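Local coordinates for Oxidored_FMN domain-containing protein ([Pseudomonas] geniculata N1, PDB 6L6J) that probably oxidises the amine 6-hydroxypseudooxynicotine, using bound FMN and a [4Fe-4S] cluster as cofactors, at residues 109-123 and 126-140. Numbering follows the deposited sequence.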
loop_
_atom_site.group_PDB
_atom_site.type_symbol
_atom_site.label_atom_id
_atom_site.label_comp_id
_atom_site.label_asym_id
_atom_site.label_seq_id
_atom_site.Cartn_x
_atom_site.Cartn_y
_atom_site.Cartn_z
ATOM N N ALA A 109 3.081 23.705 0.228
ATOM C CA ALA A 109 4.541 23.536 0.392
ATOM C C ALA A 109 4.874 22.046 0.552
ATOM O O ALA A 109 5.737 21.727 1.386
ATOM C CB ALA A 109 4.988 24.347 1.582
ATOM N N SER A 110 4.212 21.189 -0.221
ATOM C CA SER A 110 4.352 19.714 -0.207
ATOM C C SER A 110 4.778 19.181 -1.580
ATOM O O SER A 110 5.055 17.970 -1.672
ATOM C CB SER A 110 3.058 19.087 0.194
ATOM O OG SER A 110 2.187 18.959 -0.928
ATOM N N GLY A 111 4.792 20.030 -2.613
ATOM C CA GLY A 111 5.171 19.650 -3.986
ATOM C C GLY A 111 5.929 20.769 -4.702
ATOM O O GLY A 111 5.810 21.940 -4.326
ATOM N N PRO A 112 6.699 20.437 -5.773
ATOM C CA PRO A 112 7.555 21.409 -6.449
ATOM C C PRO A 112 6.910 22.147 -7.632
ATOM O O PRO A 112 7.547 23.022 -8.156
ATOM C CB PRO A 112 8.669 20.465 -6.926
ATOM C CG PRO A 112 7.924 19.247 -7.399
ATOM C CD PRO A 112 6.798 19.100 -6.397
ATOM N N ALA A 113 5.672 21.790 -8.008
ATOM C CA ALA A 113 4.879 22.497 -9.042
ATOM C C ALA A 113 5.615 22.439 -10.380
ATOM O O ALA A 113 5.656 23.490 -11.094
ATOM C CB ALA A 113 4.668 23.932 -8.598
ATOM N N ILE A 114 6.168 21.274 -10.722
ATOM C CA ILE A 114 7.197 21.138 -11.801
ATOM C C ILE A 114 6.524 21.070 -13.181
ATOM O O ILE A 114 7.164 21.507 -14.176
ATOM C CB ILE A 114 8.128 19.931 -11.534
ATOM C CG1 ILE A 114 9.380 20.340 -10.755
ATOM C CG2 ILE A 114 8.499 19.168 -12.797
ATOM C CD1 ILE A 114 10.266 21.341 -11.463
ATOM N N TYR A 115 5.327 20.492 -13.277
ATOM C CA TYR A 115 4.680 20.178 -14.580
ATOM C C TYR A 115 4.673 21.439 -15.459
ATOM O O TYR A 115 5.074 21.347 -16.633
ATOM C CB TYR A 115 3.283 19.587 -14.378
ATOM C CG TYR A 115 3.255 18.129 -13.960
ATOM C CD1 TYR A 115 4.042 17.170 -14.596
ATOM C CD2 TYR A 115 2.421 17.687 -12.942
ATOM C CE1 TYR A 115 4.002 15.833 -14.239
ATOM C CE2 TYR A 115 2.376 16.353 -12.576
ATOM C CZ TYR A 115 3.169 15.425 -13.223
ATOM O OH TYR A 115 3.140 14.111 -12.856
ATOM N N HIS A 116 4.284 22.584 -14.893
ATOM C CA HIS A 116 4.224 23.899 -15.579
ATOM C C HIS A 116 5.271 24.841 -14.999
ATOM O O HIS A 116 5.023 26.065 -15.009
ATOM C CB HIS A 116 2.831 24.509 -15.462
ATOM C CG HIS A 116 1.826 23.810 -16.302
ATOM N ND1 HIS A 116 0.847 23.016 -15.762
ATOM C CD2 HIS A 116 1.673 23.755 -17.636
ATOM C CE1 HIS A 116 0.106 22.524 -16.724
ATOM N NE2 HIS A 116 0.594 22.953 -17.871
ATOM N N ARG A 117 6.391 24.277 -14.530
ATOM C CA ARG A 117 7.582 25.015 -14.046
ATOM C C ARG A 117 7.087 26.236 -13.283
ATOM O O ARG A 117 7.381 27.360 -13.663
ATOM C CB ARG A 117 8.491 25.388 -15.220
ATOM C CG ARG A 117 9.217 24.213 -15.848
ATOM C CD ARG A 117 8.383 23.482 -16.881
ATOM N NE ARG A 117 9.243 22.650 -17.715
ATOM C CZ ARG A 117 9.742 21.465 -17.370
ATOM N NH1 ARG A 117 9.426 20.920 -16.213
ATOM N NH2 ARG A 117 10.545 20.812 -18.193
ATOM N N GLU A 118 6.338 25.993 -12.226
ATOM C CA GLU A 118 5.621 27.052 -11.483
ATOM C C GLU A 118 6.233 27.157 -10.084
ATOM O O GLU A 118 7.052 26.268 -9.718
ATOM C CB GLU A 118 4.125 26.723 -11.546
ATOM C CG GLU A 118 3.242 27.735 -10.859
ATOM C CD GLU A 118 3.229 29.128 -11.449
ATOM O OE1 GLU A 118 3.975 30.016 -10.930
ATOM O OE2 GLU A 118 2.455 29.325 -12.389
ATOM N N HIS A 119 5.928 28.260 -9.390
ATOM C CA HIS A 119 6.322 28.515 -7.981
ATOM C C HIS A 119 5.263 27.916 -7.050
ATOM O O HIS A 119 4.094 28.256 -7.133
ATOM C CB HIS A 119 6.542 30.014 -7.756
ATOM C CG HIS A 119 7.601 30.603 -8.616
ATOM N ND1 HIS A 119 8.938 30.677 -8.210
ATOM C CD2 HIS A 119 7.531 31.208 -9.828
ATOM C CE1 HIS A 119 9.647 31.281 -9.164
ATOM N NE2 HIS A 119 8.800 31.622 -10.175
ATOM N N PRO A 120 5.618 26.965 -6.170
ATOM C CA PRO A 120 4.685 26.488 -5.146
ATOM C C PRO A 120 4.422 27.568 -4.081
ATOM O O PRO A 120 5.183 28.526 -3.968
ATOM C CB PRO A 120 5.383 25.269 -4.510
ATOM C CG PRO A 120 6.557 24.974 -5.422
ATOM C CD PRO A 120 6.914 26.278 -6.107
ATOM N N LEU A 121 3.370 27.376 -3.292
ATOM C CA LEU A 121 2.846 28.416 -2.373
ATOM C C LEU A 121 2.986 27.944 -0.915
ATOM O O LEU A 121 3.000 26.733 -0.668
ATOM C CB LEU A 121 1.392 28.721 -2.748
ATOM C CG LEU A 121 1.114 28.916 -4.233
ATOM C CD1 LEU A 121 -0.380 29.017 -4.471
ATOM C CD2 LEU A 121 1.826 30.147 -4.791
ATOM N N SER A 122 3.102 28.901 0.004
ATOM C CA SER A 122 3.204 28.680 1.461
ATOM C C SER A 122 2.754 29.951 2.172
ATOM O O SER A 122 2.924 31.039 1.601
ATOM C CB SER A 122 4.612 28.307 1.846
ATOM O OG SER A 122 4.760 28.165 3.260
ATOM N N PRO A 123 2.199 29.851 3.411
ATOM C CA PRO A 123 1.998 31.014 4.272
ATOM C C PRO A 123 3.320 31.777 4.416
ATOM O O PRO A 123 3.281 33.002 4.425
ATOM C CB PRO A 123 1.565 30.431 5.631
ATOM C CG PRO A 123 1.907 28.949 5.558
ATOM C CD PRO A 123 1.789 28.608 4.084
ATOM N N LYS A 126 9.591 28.358 2.461
ATOM C CA LYS A 126 10.429 27.206 2.850
ATOM C C LYS A 126 10.557 26.321 1.609
ATOM O O LYS A 126 9.721 26.476 0.696
ATOM C CB LYS A 126 9.777 26.467 4.018
ATOM C CG LYS A 126 8.432 25.806 3.721
ATOM C CD LYS A 126 7.931 24.899 4.828
ATOM C CE LYS A 126 8.964 23.925 5.377
ATOM N NZ LYS A 126 9.378 22.894 4.396
ATOM N N TYR A 127 11.551 25.430 1.571
ATOM C CA TYR A 127 11.629 24.360 0.542
ATOM C C TYR A 127 10.446 23.431 0.780
ATOM O O TYR A 127 9.954 23.321 1.890
ATOM C CB TYR A 127 12.991 23.663 0.579
ATOM C CG TYR A 127 14.156 24.559 0.239
ATOM C CD1 TYR A 127 14.416 24.926 -1.071
ATOM C CD2 TYR A 127 15.026 25.006 1.216
ATOM C CE1 TYR A 127 15.493 25.728 -1.412
ATOM C CE2 TYR A 127 16.107 25.810 0.894
ATOM C CZ TYR A 127 16.342 26.168 -0.422
ATOM O OH TYR A 127 17.398 26.958 -0.733
ATOM N N PRO A 128 9.899 22.784 -0.263
ATOM C CA PRO A 128 8.841 21.785 -0.077
ATOM C C PRO A 128 9.149 20.687 0.967
ATOM O O PRO A 128 10.251 20.254 1.073
ATOM C CB PRO A 128 8.749 21.145 -1.471
ATOM C CG PRO A 128 9.210 22.219 -2.414
ATOM C CD PRO A 128 10.278 22.978 -1.666
ATOM N N HIS A 129 8.138 20.202 1.676
ATOM C CA HIS A 129 8.304 19.214 2.772
ATOM C C HIS A 129 8.977 17.939 2.239
ATOM O O HIS A 129 9.957 17.490 2.878
ATOM C CB HIS A 129 6.984 18.909 3.490
ATOM C CG HIS A 129 6.084 20.083 3.736
ATOM N ND1 HIS A 129 6.538 21.305 4.249
ATOM C CD2 HIS A 129 4.740 20.208 3.586
ATOM C CE1 HIS A 129 5.508 22.123 4.379
ATOM N NE2 HIS A 129 4.391 21.478 3.967
ATOM N N TYR A 130 8.532 17.367 1.124
ATOM C CA TYR A 130 8.969 15.997 0.715
ATOM C C TYR A 130 9.818 16.002 -0.576
ATOM O O TYR A 130 9.909 14.949 -1.241
ATOM C CB TYR A 130 7.752 15.072 0.569
ATOM C CG TYR A 130 6.850 15.088 1.770
ATOM C CD1 TYR A 130 7.186 14.414 2.934
ATOM C CD2 TYR A 130 5.696 15.850 1.766
ATOM C CE1 TYR A 130 6.376 14.459 4.060
ATOM C CE2 TYR A 130 4.870 15.909 2.879
ATOM C CZ TYR A 130 5.213 15.207 4.029
ATOM O OH TYR A 130 4.408 15.264 5.124
ATOM N N PHE A 131 10.446 17.128 -0.916
ATOM C CA PHE A 131 11.157 17.322 -2.206
ATOM C C PHE A 131 12.481 18.058 -1.975
ATOM O O PHE A 131 12.496 19.030 -1.234
ATOM C CB PHE A 131 10.242 18.042 -3.207
ATOM C CG PHE A 131 9.154 17.173 -3.792
ATOM C CD1 PHE A 131 7.928 17.038 -3.157
ATOM C CD2 PHE A 131 9.347 16.486 -4.977
ATOM C CE1 PHE A 131 6.930 16.241 -3.691
ATOM C CE2 PHE A 131 8.353 15.686 -5.514
ATOM C CZ PHE A 131 7.147 15.566 -4.865
ATOM N N ILE A 132 13.536 17.614 -2.660
ATOM C CA ILE A 132 14.896 18.253 -2.658
ATOM C C ILE A 132 15.036 19.185 -3.863
ATOM O O ILE A 132 16.046 19.874 -3.925
ATOM C CB ILE A 132 16.016 17.196 -2.605
ATOM C CG1 ILE A 132 16.015 16.307 -3.847
ATOM C CG2 ILE A 132 15.871 16.368 -1.314
ATOM C CD1 ILE A 132 17.150 15.269 -3.876
ATOM N N ASN A 133 14.039 19.230 -4.755
ATOM C CA ASN A 133 14.067 20.093 -5.962
ATOM C C ASN A 133 14.465 21.504 -5.548
ATOM O O ASN A 133 14.002 21.998 -4.517
ATOM C CB ASN A 133 12.723 20.139 -6.702
ATOM C CG ASN A 133 12.291 18.782 -7.211
ATOM O OD1 ASN A 133 12.118 17.850 -6.426
ATOM N ND2 ASN A 133 12.160 18.656 -8.522
ATOM N N PRO A 134 15.355 22.164 -6.328
ATOM C CA PRO A 134 15.812 23.519 -6.018
ATOM C C PRO A 134 14.771 24.536 -6.472
ATOM O O PRO A 134 15.040 25.255 -7.423
ATOM C CB PRO A 134 17.134 23.633 -6.798
ATOM C CG PRO A 134 16.947 22.711 -7.992
ATOM C CD PRO A 134 16.060 21.594 -7.492
ATOM N N ILE A 135 13.605 24.522 -5.819
ATOM C CA ILE A 135 12.490 25.502 -6.013
ATOM C C ILE A 135 11.843 25.728 -4.646
ATOM O O ILE A 135 11.438 24.736 -4.004
ATOM C CB ILE A 135 11.484 25.018 -7.089
ATOM C CG1 ILE A 135 10.359 26.029 -7.329
ATOM C CG2 ILE A 135 10.947 23.629 -6.782
ATOM C CD1 ILE A 135 10.769 27.189 -8.187
ATOM N N ALA A 136 11.812 26.980 -4.188
ATOM C CA ALA A 136 11.244 27.381 -2.875
ATOM C C ALA A 136 9.729 27.554 -3.012
ATOM O O ALA A 136 9.284 28.007 -4.074
ATOM C CB ALA A 136 11.893 28.648 -2.380
ATOM N N ALA A 137 8.983 27.182 -1.966
ATOM C CA ALA A 137 7.558 27.505 -1.759
ATOM C C ALA A 137 7.452 28.976 -1.354
ATOM O O ALA A 137 7.922 29.303 -0.264
ATOM C CB ALA A 137 6.980 26.571 -0.718
ATOM N N ARG A 138 6.844 29.829 -2.176
ATOM C CA ARG A 138 6.916 31.317 -2.001
ATOM C C ARG A 138 5.887 31.776 -0.955
ATOM O O ARG A 138 4.819 31.204 -0.909
ATOM C CB ARG A 138 6.784 32.062 -3.347
ATOM C CG ARG A 138 5.358 32.205 -3.859
ATOM C CD ARG A 138 5.321 32.640 -5.303
ATOM N NE ARG A 138 3.966 32.682 -5.835
ATOM C CZ ARG A 138 3.043 33.601 -5.517
ATOM N NH1 ARG A 138 3.321 34.583 -4.673
ATOM N NH2 ARG A 138 1.833 33.521 -6.040
ATOM N N THR A 139 6.243 32.758 -0.124
ATOM C CA THR A 139 5.324 33.527 0.765
ATOM C C THR A 139 4.245 34.153 -0.122
ATOM O O THR A 139 4.642 34.755 -1.135
ATOM C CB THR A 139 6.068 34.632 1.545
ATOM O OG1 THR A 139 7.141 34.079 2.321
ATOM C CG2 THR A 139 5.147 35.421 2.461
ATOM N N ILE A 140 2.959 34.012 0.225
ATOM C CA ILE A 140 1.848 34.478 -0.657
ATOM C C ILE A 140 1.291 35.824 -0.149
ATOM O O ILE A 140 1.129 35.983 1.066
ATOM C CB ILE A 140 0.771 33.381 -0.878
ATOM C CG1 ILE A 140 0.082 32.890 0.397
ATOM C CG2 ILE A 140 1.354 32.212 -1.660
ATOM C CD1 ILE A 140 -1.072 31.926 0.123
HETATM O O HOH W 1 3.213 30.766 -7.922
HETATM O O HOH W 2 10.062 29.604 -5.994
#
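The side chains of Arg138 and Leu121 lie alongside each other and point the same way. Arg138 CB and CG lie near Pro120 O, CG at 3.7 Å. CG sits between the backbone N and the carbonyl carbon (chi1 80°), and from there the extended chain carries Arg138 CD to 3.8 Å from His119 CB. Arg138 NE lies 3.5 Å from Leu121 CD2 and donates to a water. That water also donates to His119 O and Glu118 OE1, so it links both segments. At the tip, NH2 passes near Leu121 CD2 and forms a salt bridge with Asp144. Arg138 N donates to Pro120 O at 2.8 Å (164°); weak bonds follow from Ser122 N to Arg138 O and Ile140 N to Ser122 O.

Pro112 CD stands 3.7 Å from the centroid of the Phe131 ring, over its face, a CH-pi contact. Ile135 CG1 packs on Pro120 CD. His129 CE1 meets Ala109 CB; NE2 is hydrogen-bonded to Asp180 and ND1 accepts from Lys126 NZ. A leucine here would probably leave both partners without their mate.

Strands 121-122 and 138-139 form a two-stranded parallel sheet apart from the eight-stranded barrel sheet, between strand 99-105 and helix 142-162. The Leu121 and Ile140 side chains cross at about a right angle and pack against that helix and helix 177-182.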